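Local coordinates for protein ADP-ribosyltransferase (Staphylococcus aureus, PDB 1OJQ) that probably transfers ADP-ribose from NAD+ to a target protein, as a mono-ADP-ribosyltransferase of the C3 exoenzyme family, at residues A1-L9 / P78-L86; L158-D168 / Q178-G186. All blocks are in the same frame, centred on the assembly; numbering follows the deposited sequence. Where two conformers were deposited one is given.

In the fold
Contact 1 lays the N-terminal arm along strand 81-87. This strand is at one edge of the five-stranded mixed sheet. Contact 2 pairs strands 165-166 and 180-183 of the three-stranded antiparallel sheet. The contact centres lie about 11 Å apart. They meet where Val81 O probably accepts a hydrogen bond from Leu158 N, at 2.7 Å. Both contacts hold residues seen to bind NAD+, although no NAD+ is bound here: Arg85 and Leu86 in contact 1, Glu180 in contact 2. Gln140, a further residue seen to bind NAD+, lies near both. The side chain of Tyr84 is about 4 Å from that of Gln140, and the side chain of Gln178 is about 4 Å from that of Gln140.

Contact 1 (A1-L9 / P78-L86)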
loop_
_atom_site.group_PDB
_atom_site.type_symbol
_atom_site.label_atom_id
_atom_site.label_comp_id
_atom_site.label_asym_id
_atom_site.label_seq_id
_atom_site.Cartn_x
_atom_site.Cartn_y
_atom_site.Cartn_z
ATOM N N ALA A 1 13.487 4.490 -18.015
ATOM C CA ALA A 1 13.142 3.134 -18.446
ATOM C C ALA A 1 11.654 2.877 -18.271
ATOM O O ALA A 1 10.943 3.681 -17.656
ATOM C CB ALA A 1 14.018 2.154 -17.677
ATOM N N GLU A 2 11.099 1.771 -18.790
ATOM C CA GLU A 2 9.651 1.637 -18.589
ATOM C C GLU A 2 9.281 1.359 -17.127
ATOM O O GLU A 2 10.054 0.822 -16.352
ATOM C CB GLU A 2 9.077 0.521 -19.456
ATOM C CG GLU A 2 9.173 0.718 -20.956
ATOM C CD GLU A 2 10.570 0.553 -21.514
ATOM O OE1 GLU A 2 10.974 1.422 -22.320
ATOM O OE2 GLU A 2 11.288 -0.418 -21.186
ATOM N N THR A 3 8.058 1.711 -16.771
ATOM C CA THR A 3 7.430 1.293 -15.520
ATOM C C THR A 3 6.862 -0.094 -15.700
ATOM O O THR A 3 6.285 -0.381 -16.761
ATOM C CB THR A 3 6.333 2.311 -15.162
ATOM O OG1 THR A 3 7.029 3.558 -14.936
ATOM C CG2 THR A 3 5.536 1.964 -13.915
ATOM N N LYS A 4 7.011 -0.958 -14.708
ATOM C CA LYS A 4 6.429 -2.298 -14.772
ATOM C C LYS A 4 5.008 -2.284 -14.233
ATOM O O LYS A 4 4.686 -1.519 -13.318
ATOM C CB LYS A 4 7.245 -3.290 -13.937
ATOM C CG LYS A 4 8.734 -3.300 -14.233
ATOM C CD LYS A 4 9.086 -4.178 -15.407
ATOM C CE LYS A 4 8.970 -5.667 -15.171
ATOM N NZ LYS A 4 8.831 -6.453 -16.433
ATOM N N ASN A 5 4.158 -3.142 -14.779
ATOM C CA ASN A 5 2.810 -3.305 -14.253
ATOM C C ASN A 5 2.423 -4.769 -14.435
ATOM O O ASN A 5 2.400 -5.179 -15.595
ATOM C CB ASN A 5 1.836 -2.386 -14.971
ATOM C CG ASN A 5 0.467 -2.412 -14.305
ATOM O OD1 ASN A 5 -0.485 -2.875 -14.936
ATOM N ND2 ASN A 5 0.342 -1.975 -13.067
ATOM N N PHE A 6 2.156 -5.502 -13.363
ATOM C CA PHE A 6 1.953 -6.940 -13.427
ATOM C C PHE A 6 0.492 -7.357 -13.380
ATOM O O PHE A 6 -0.244 -6.904 -12.495
ATOM C CB PHE A 6 2.681 -7.643 -12.257
ATOM C CG PHE A 6 4.193 -7.504 -12.406
ATOM C CD1 PHE A 6 4.904 -8.352 -13.248
ATOM C CD2 PHE A 6 4.875 -6.523 -11.709
ATOM C CE1 PHE A 6 6.276 -8.207 -13.378
ATOM C CE2 PHE A 6 6.250 -6.377 -11.836
ATOM C CZ PHE A 6 6.952 -7.221 -12.672
ATOM N N THR A 7 0.126 -8.244 -14.302
ATOM C CA THR A 7 -1.163 -8.919 -14.210
ATOM C C THR A 7 -0.995 -10.439 -14.105
ATOM O O THR A 7 -1.931 -11.155 -13.734
ATOM C CB THR A 7 -2.082 -8.619 -15.409
ATOM O OG1 THR A 7 -1.431 -9.007 -16.631
ATOM C CG2 THR A 7 -2.359 -7.129 -15.487
ATOM N N ASP A 8 0.183 -10.915 -14.437
ATOM C CA ASP A 8 0.497 -12.349 -14.442
ATOM C C ASP A 8 1.230 -12.739 -13.158
ATOM O O ASP A 8 2.332 -12.201 -12.947
ATOM C CB ASP A 8 1.377 -12.679 -15.638
ATOM C CG ASP A 8 1.725 -14.159 -15.679
ATOM O OD1 ASP A 8 0.929 -14.920 -16.273
ATOM O OD2 ASP A 8 2.777 -14.531 -15.122
ATOM N N LEU A 9 0.627 -13.612 -12.364
ATOM C CA LEU A 9 1.210 -14.036 -11.095
ATOM C C LEU A 9 2.624 -14.574 -11.246
ATOM O O LEU A 9 3.500 -14.322 -10.411
ATOM C CB LEU A 9 0.302 -15.109 -10.481
ATOM C CG LEU A 9 -1.030 -14.582 -9.930
ATOM C CD1 LEU A 9 -1.890 -15.751 -9.462
ATOM C CD2 LEU A 9 -0.789 -13.573 -8.818
ATOM N N PRO A 78 14.125 -2.553 -8.585
ATOM C CA PRO A 78 15.037 -2.526 -9.742
ATOM C C PRO A 78 14.429 -1.853 -10.960
ATOM O O PRO A 78 15.131 -1.583 -11.939
ATOM C CB PRO A 78 15.238 -4.026 -10.011
ATOM C CG PRO A 78 13.895 -4.613 -9.668
ATOM C CD PRO A 78 13.505 -3.880 -8.406
ATOM N N ASP A 79 13.132 -1.576 -10.949
ATOM C CA ASP A 79 12.434 -0.820 -11.988
ATOM C C ASP A 79 11.394 0.097 -11.330
ATOM O O ASP A 79 10.941 -0.220 -10.235
ATOM C CB ASP A 79 11.676 -1.690 -12.983
ATOM C CG ASP A 79 12.523 -2.767 -13.638
ATOM O OD1 ASP A 79 12.516 -3.935 -13.202
ATOM O OD2 ASP A 79 13.221 -2.416 -14.612
ATOM N N SER A 80 11.013 1.163 -12.023
ATOM C CA SER A 80 9.790 1.866 -11.623
ATOM C C SER A 80 8.659 0.850 -11.720
ATOM O O SER A 80 8.652 0.038 -12.659
ATOM C CB SER A 80 9.589 3.070 -12.528
ATOM O OG SER A 80 8.273 3.581 -12.468
ATOM N N VAL A 81 7.709 0.821 -10.786
ATOM C CA VAL A 81 6.677 -0.222 -10.865
ATOM C C VAL A 81 5.378 0.246 -10.221
ATOM O O VAL A 81 5.470 1.049 -9.284
ATOM C CB VAL A 81 7.156 -1.512 -10.148
ATOM C CG1 VAL A 81 7.542 -1.224 -8.699
ATOM C CG2 VAL A 81 6.113 -2.621 -10.192
ATOM N N TYR A 82 4.220 -0.227 -10.693
ATOM C CA TYR A 82 2.987 0.044 -9.951
ATOM C C TYR A 82 2.702 -1.044 -8.916
ATOM O O TYR A 82 2.839 -2.230 -9.201
ATOM C CB TYR A 82 1.751 0.103 -10.860
ATOM C CG TYR A 82 1.603 1.448 -11.552
ATOM C CD1 TYR A 82 1.982 1.606 -12.873
ATOM C CD2 TYR A 82 1.088 2.533 -10.847
ATOM C CE1 TYR A 82 1.844 2.840 -13.487
ATOM C CE2 TYR A 82 0.945 3.771 -11.450
ATOM C CZ TYR A 82 1.330 3.897 -12.770
ATOM O OH TYR A 82 1.191 5.123 -13.377
ATOM N N VAL A 83 2.281 -0.628 -7.730
ATOM C CA VAL A 83 1.741 -1.593 -6.762
ATOM C C VAL A 83 0.336 -1.108 -6.395
ATOM O O VAL A 83 0.020 0.067 -6.645
ATOM C CB VAL A 83 2.604 -1.737 -5.507
ATOM C CG1 VAL A 83 3.939 -2.360 -5.922
ATOM C CG2 VAL A 83 2.850 -0.429 -4.778
ATOM N N TYR A 84 -0.452 -1.994 -5.798
ATOM C CA TYR A 84 -1.851 -1.722 -5.539
ATOM C C TYR A 84 -2.240 -1.969 -4.094
ATOM O O TYR A 84 -1.664 -2.806 -3.401
ATOM C CB TYR A 84 -2.690 -2.640 -6.440
ATOM C CG TYR A 84 -2.440 -2.339 -7.905
ATOM C CD1 TYR A 84 -1.405 -2.922 -8.627
ATOM C CD2 TYR A 84 -3.276 -1.446 -8.561
ATOM C CE1 TYR A 84 -1.219 -2.613 -9.970
ATOM C CE2 TYR A 84 -3.097 -1.132 -9.891
ATOM C CZ TYR A 84 -2.066 -1.728 -10.590
ATOM O OH TYR A 84 -1.907 -1.381 -11.910
ATOM N N ARG A 85 -3.254 -1.230 -3.655
ATOM C CA ARG A 85 -3.789 -1.447 -2.307
ATOM C C ARG A 85 -5.304 -1.377 -2.401
ATOM O O ARG A 85 -5.826 -0.331 -2.827
ATOM C CB ARG A 85 -3.257 -0.397 -1.349
ATOM C CG ARG A 85 -3.510 -0.751 0.111
ATOM N N LEU A 86 -5.971 -2.455 -2.036
ATOM C CA LEU A 86 -7.434 -2.530 -2.166
ATOM C C LEU A 86 -8.011 -2.021 -0.847
ATOM O O LEU A 86 -7.574 -2.446 0.225
ATOM C CB LEU A 86 -7.890 -3.932 -2.514
ATOM C CG LEU A 86 -7.614 -4.473 -3.918
ATOM C CD1 LEU A 86 -8.289 -5.826 -4.107
ATOM C CD2 LEU A 86 -8.097 -3.526 -5.006
HETATM O O HOH W 1 12.191 1.596 -14.693
HETATM O O HOH W 2 2.182 -4.229 -10.831
#
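Residues 2-6 run at 40° to residues 79-84, in roughly the same sense, and Lys4 and Val81 form a single backbone bridge. Lys4 N donates to Ser80 O at 2.8 Å, and Tyr82 N donates to Lys4 O at 3.0 Å. Lys4 is therefore gripped through both its backbone polar groups. One water on each side of the bridge extends the pairing: one joins Glu2 O to Ser80 N, the other Phe6 N to Tyr82 O. The hydroxyls of Thr3 and Ser80 also bond, OG1 to OG at 2.8 Å. Thr3 CG2, anti to the backbone N, reaches CD1 of the Tyr82 ring at 3.7 Å. Strand 81-87 is an outermost strand of the five-stranded mixed sheet of the ADP-ribosyltransferase fold. The N-terminal arm lies beside it, just before helix 9-23 begins. Lys4 CG packs on Asp79 CB at 3.6 Å. The lysine amine makes no contact with the Asp79 carboxylate, whose OD1 is bonded to Trp15 NE1 of the helix. The Asn5 side chain swings along the strand, with CG anti to the backbone N (chi1 -172°). Its ND2 donates to Tyr84 OH at 2.6 Å, with the hydroxyl near the amide plane and the amide at the edge of the tyrosine ring. The same nitrogen also lies over Tyr82 CB, 3.3 Å away. Phe6 turns inward, and Val81 CG2 meets the edge of its ring at CE2, 4.1 Å away. Trp15 packs against both of these side chains.

Contact 2 (L158-D168 / Q178-G186); sequences LPKGTKAAYID and QQEVLLPRG
Leu158 CD1 meets Leu183 CD2 at 3.9 Å, as the chain leaves strand 152-158. A type II turn from Pro159 to Thr162, with glycine at 161, then reverses its course. Lys163 lays CB on Pro184 CG, while its amine goes to the O atom of Lys212. Ala164 CB touches both Leu183 CD2 and Val181 CG1, which lie on the same side of it. Ala165 and Leu182 form an antiparallel hydrogen-bonded pair; Leu182 N reaches Ala165 O at 2.7 Å, in the carbonyl plane. Tyr166 faces Val181 in the adjoining non-hydrogen-bonded pair. Its ring edge meets Val181 CG2 and, near the hydroxyl, Gln179 NE2, 2.6 Å from OH. Gln179 OE1 is held by Thr13 OG1. Ile167 N donates an almost straight bond to Glu180 O (2.9 Å, 179°). With CG1 set between the backbone N and the carbonyl carbon (chi1 68°), Ile167 brings CG1 and CD1 obliquely across the Glu180 side chain, against CB, CG and CD. CD1 comes within 3.5 Å of Glu180 CD. Asp168 OD2 accepts Gln179 N at 2.8 Å from above the carboxylate plane, and OD1 takes Gly177 N. Asp168 thus binds backbone N-H groups at Gly177 and Gln179, just ahead of strand 180-183. Gln178-Gln179-Glu180 is the Gln-X-Glu motif expected of C3 exoenzymes, which carries the NAD+-binding Glu180 on the first residue of that strand.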
loop_
_atom_site.group_PDB
_atom_site.type_symbol
_atom_site.label_atom_id
_atom_site.label_comp_id
_atom_site.label_asym_id
_atom_site.label_seq_id
_atom_site.Cartn_x
_atom_site.Cartn_y
_atom_site.Cartn_z
ATOM N N LEU A 158 5.769 3.459 -7.998
ATOM C CA LEU A 158 6.959 3.540 -7.176
ATOM C C LEU A 158 8.158 3.918 -8.045
ATOM O O LEU A 158 8.367 3.230 -9.049
ATOM C CB LEU A 158 7.300 2.196 -6.535
ATOM C CG LEU A 158 6.211 1.538 -5.700
ATOM C CD1 LEU A 158 6.746 0.267 -5.064
ATOM C CD2 LEU A 158 5.693 2.523 -4.654
ATOM N N PRO A 159 8.900 4.929 -7.688
ATOM C CA PRO A 159 10.100 5.266 -8.476
ATOM C C PRO A 159 11.128 4.146 -8.484
ATOM O O PRO A 159 11.272 3.379 -7.528
ATOM C CB PRO A 159 10.688 6.455 -7.714
ATOM C CG PRO A 159 9.559 7.037 -6.924
ATOM C CD PRO A 159 8.686 5.868 -6.564
ATOM N N LYS A 160 11.876 4.037 -9.578
ATOM C CA LYS A 160 12.984 3.084 -9.557
ATOM C C LYS A 160 13.950 3.456 -8.449
ATOM O O LYS A 160 14.279 4.621 -8.190
ATOM C CB LYS A 160 13.637 3.095 -10.936
ATOM C CG LYS A 160 14.851 2.202 -11.043
ATOM C CD LYS A 160 15.518 2.286 -12.417
ATOM C CE LYS A 160 16.705 1.303 -12.395
ATOM N NZ LYS A 160 17.134 1.045 -13.800
ATOM N N GLY A 161 14.431 2.434 -7.759
ATOM C CA GLY A 161 15.432 2.646 -6.730
ATOM C C GLY A 161 14.890 3.061 -5.380
ATOM O O GLY A 161 15.672 3.397 -4.482
ATOM N N THR A 162 13.570 3.050 -5.192
ATOM C CA THR A 162 13.011 3.358 -3.865
ATOM C C THR A 162 13.020 2.115 -2.973
ATOM O O THR A 162 12.986 0.967 -3.448
ATOM C CB THR A 162 11.598 3.956 -4.045
ATOM O OG1 THR A 162 11.225 4.698 -2.886
ATOM C CG2 THR A 162 10.544 2.862 -4.211
ATOM N N LYS A 163 13.071 2.325 -1.652
ATOM C CA LYS A 163 13.089 1.187 -0.727
ATOM C C LYS A 163 11.785 0.411 -0.827
ATOM O O LYS A 163 10.706 1.012 -0.782
ATOM C CB LYS A 163 13.293 1.664 0.705
ATOM C CG LYS A 163 14.690 2.213 0.979
ATOM C CD LYS A 163 14.809 2.671 2.426
ATOM C CE LYS A 163 16.172 3.268 2.715
ATOM N NZ LYS A 163 16.527 4.367 1.763
ATOM N N ALA A 164 11.866 -0.903 -0.948
ATOM C CA ALA A 164 10.651 -1.729 -1.000
ATOM C C ALA A 164 11.003 -3.193 -0.744
ATOM O O ALA A 164 12.027 -3.656 -1.255
ATOM C CB ALA A 164 9.980 -1.583 -2.353
ATOM N N ALA A 165 10.204 -3.907 0.021
ATOM C CA ALA A 165 10.471 -5.325 0.268
ATOM C C ALA A 165 9.417 -6.181 -0.435
ATOM O O ALA A 165 8.225 -5.983 -0.222
ATOM C CB ALA A 165 10.424 -5.709 1.742
ATOM N N TYR A 166 9.870 -7.126 -1.256
ATOM C CA TYR A 166 8.888 -8.079 -1.777
ATOM C C TYR A 166 8.826 -9.252 -0.808
ATOM O O TYR A 166 9.891 -9.823 -0.566
ATOM C CB TYR A 166 9.254 -8.596 -3.157
ATOM C CG TYR A 166 8.359 -9.680 -3.724
ATOM C CD1 TYR A 166 7.123 -9.365 -4.295
ATOM C CD2 TYR A 166 8.739 -11.019 -3.704
ATOM C CE1 TYR A 166 6.323 -10.374 -4.815
ATOM C CE2 TYR A 166 7.945 -12.022 -4.236
ATOM C CZ TYR A 166 6.720 -11.695 -4.795
ATOM O OH TYR A 166 5.905 -12.671 -5.320
ATOM N N ILE A 167 7.622 -9.552 -0.321
ATOM C CA ILE A 167 7.587 -10.524 0.755
ATOM C C ILE A 167 6.737 -11.742 0.454
ATOM O O ILE A 167 6.401 -12.465 1.402
ATOM C CB ILE A 167 7.103 -9.823 2.048
ATOM C CG1 ILE A 167 5.640 -9.388 2.004
ATOM C CG2 ILE A 167 8.019 -8.641 2.379
ATOM C CD1 ILE A 167 5.163 -8.830 3.341
ATOM N N ASP A 168 6.388 -12.022 -0.796
ATOM C CA ASP A 168 5.532 -13.175 -1.048
ATOM C C ASP A 168 6.365 -14.450 -1.208
ATOM O O ASP A 168 6.523 -14.962 -2.312
ATOM C CB ASP A 168 4.652 -12.939 -2.279
ATOM C CG ASP A 168 3.449 -13.853 -2.290
ATOM O OD1 ASP A 168 3.259 -14.623 -1.322
ATOM O OD2 ASP A 168 2.653 -13.811 -3.258
ATOM N N GLN A 178 -0.546 -13.108 -1.952
ATOM C CA GLN A 178 -0.984 -11.738 -2.155
ATOM C C GLN A 178 -0.009 -10.910 -2.988
ATOM O O GLN A 178 -0.322 -9.741 -3.249
ATOM C CB GLN A 178 -1.193 -11.032 -0.799
ATOM C CG GLN A 178 -2.286 -11.655 0.059
ATOM C CD GLN A 178 -2.409 -10.888 1.368
ATOM O OE1 GLN A 178 -1.492 -10.116 1.688
ATOM N NE2 GLN A 178 -3.503 -11.090 2.082
ATOM N N GLN A 179 1.132 -11.490 -3.375
ATOM C CA GLN A 179 2.128 -10.722 -4.125
ATOM C C GLN A 179 2.501 -9.449 -3.376
ATOM O O GLN A 179 2.648 -8.388 -3.977
ATOM C CB GLN A 179 1.578 -10.406 -5.527
ATOM C CG GLN A 179 1.447 -11.667 -6.380
ATOM C CD GLN A 179 2.778 -12.292 -6.755
ATOM O OE1 GLN A 179 2.777 -13.468 -7.166
ATOM N NE2 GLN A 179 3.897 -11.605 -6.674
ATOM N N GLU A 180 2.645 -9.545 -2.057
ATOM C CA GLU A 180 2.802 -8.351 -1.240
ATOM C C GLU A 180 4.159 -7.683 -1.380
ATOM O O GLU A 180 5.218 -8.283 -1.364
ATOM C CB GLU A 180 2.540 -8.670 0.251
ATOM C CG GLU A 180 2.599 -7.369 1.085
ATOM C CD GLU A 180 2.056 -7.517 2.488
ATOM O OE1 GLU A 180 1.489 -8.580 2.833
ATOM O OE2 GLU A 180 2.195 -6.540 3.274
ATOM N N VAL A 181 4.095 -6.355 -1.501
ATOM C CA VAL A 181 5.271 -5.488 -1.414
ATOM C C VAL A 181 5.104 -4.616 -0.177
ATOM O O VAL A 181 4.045 -3.976 -0.057
ATOM C CB VAL A 181 5.433 -4.623 -2.675
ATOM C CG1 VAL A 181 6.477 -3.541 -2.501
ATOM C CG2 VAL A 181 5.765 -5.561 -3.840
ATOM N N LEU A 182 6.064 -4.601 0.725
ATOM C CA LEU A 182 5.978 -3.793 1.945
ATOM C C LEU A 182 6.769 -2.509 1.767
ATOM O O LEU A 182 7.955 -2.598 1.445
ATOM C CB LEU A 182 6.489 -4.648 3.108
ATOM C CG LEU A 182 6.202 -4.121 4.512
ATOM C CD1 LEU A 182 4.701 -3.991 4.740
ATOM C CD2 LEU A 182 6.878 -5.021 5.537
ATOM N N LEU A 183 6.176 -1.338 1.947
ATOM C CA LEU A 183 6.870 -0.056 1.816
ATOM C C LEU A 183 7.231 0.547 3.165
ATOM O O LEU A 183 6.560 0.284 4.171
ATOM C CB LEU A 183 5.996 0.943 1.024
ATOM C CG LEU A 183 5.447 0.431 -0.323
ATOM C CD1 LEU A 183 4.536 1.466 -0.975
ATOM C CD2 LEU A 183 6.612 0.039 -1.216
ATOM N N PRO A 184 8.275 1.361 3.228
ATOM C CA PRO A 184 8.715 1.997 4.453
ATOM C C PRO A 184 7.605 2.788 5.136
ATOM O O PRO A 184 6.700 3.324 4.498
ATOM C CB PRO A 184 9.743 3.036 3.976
ATOM C CG PRO A 184 10.259 2.481 2.698
ATOM C CD PRO A 184 9.131 1.709 2.079
ATOM N N ARG A 185 7.739 2.867 6.450
ATOM C CA ARG A 185 6.880 3.772 7.208
ATOM C C ARG A 185 7.118 5.191 6.708
ATOM O O ARG A 185 8.213 5.561 6.303
ATOM C CB ARG A 185 7.120 3.644 8.703
ATOM C CG ARG A 185 8.529 4.057 9.159
ATOM C CD ARG A 185 8.683 3.650 10.624
ATOM N NE ARG A 185 9.974 4.025 11.179
ATOM C CZ ARG A 185 10.178 5.127 11.884
ATOM N NH1 ARG A 185 9.158 5.957 12.110
ATOM N NH2 ARG A 185 11.379 5.410 12.363
ATOM N N GLY A 186 6.053 5.996 6.720
ATOM C CA GLY A 186 6.207 7.388 6.324
ATOM C C GLY A 186 6.180 7.559 4.810
ATOM O O GLY A 186 6.667 8.553 4.261
#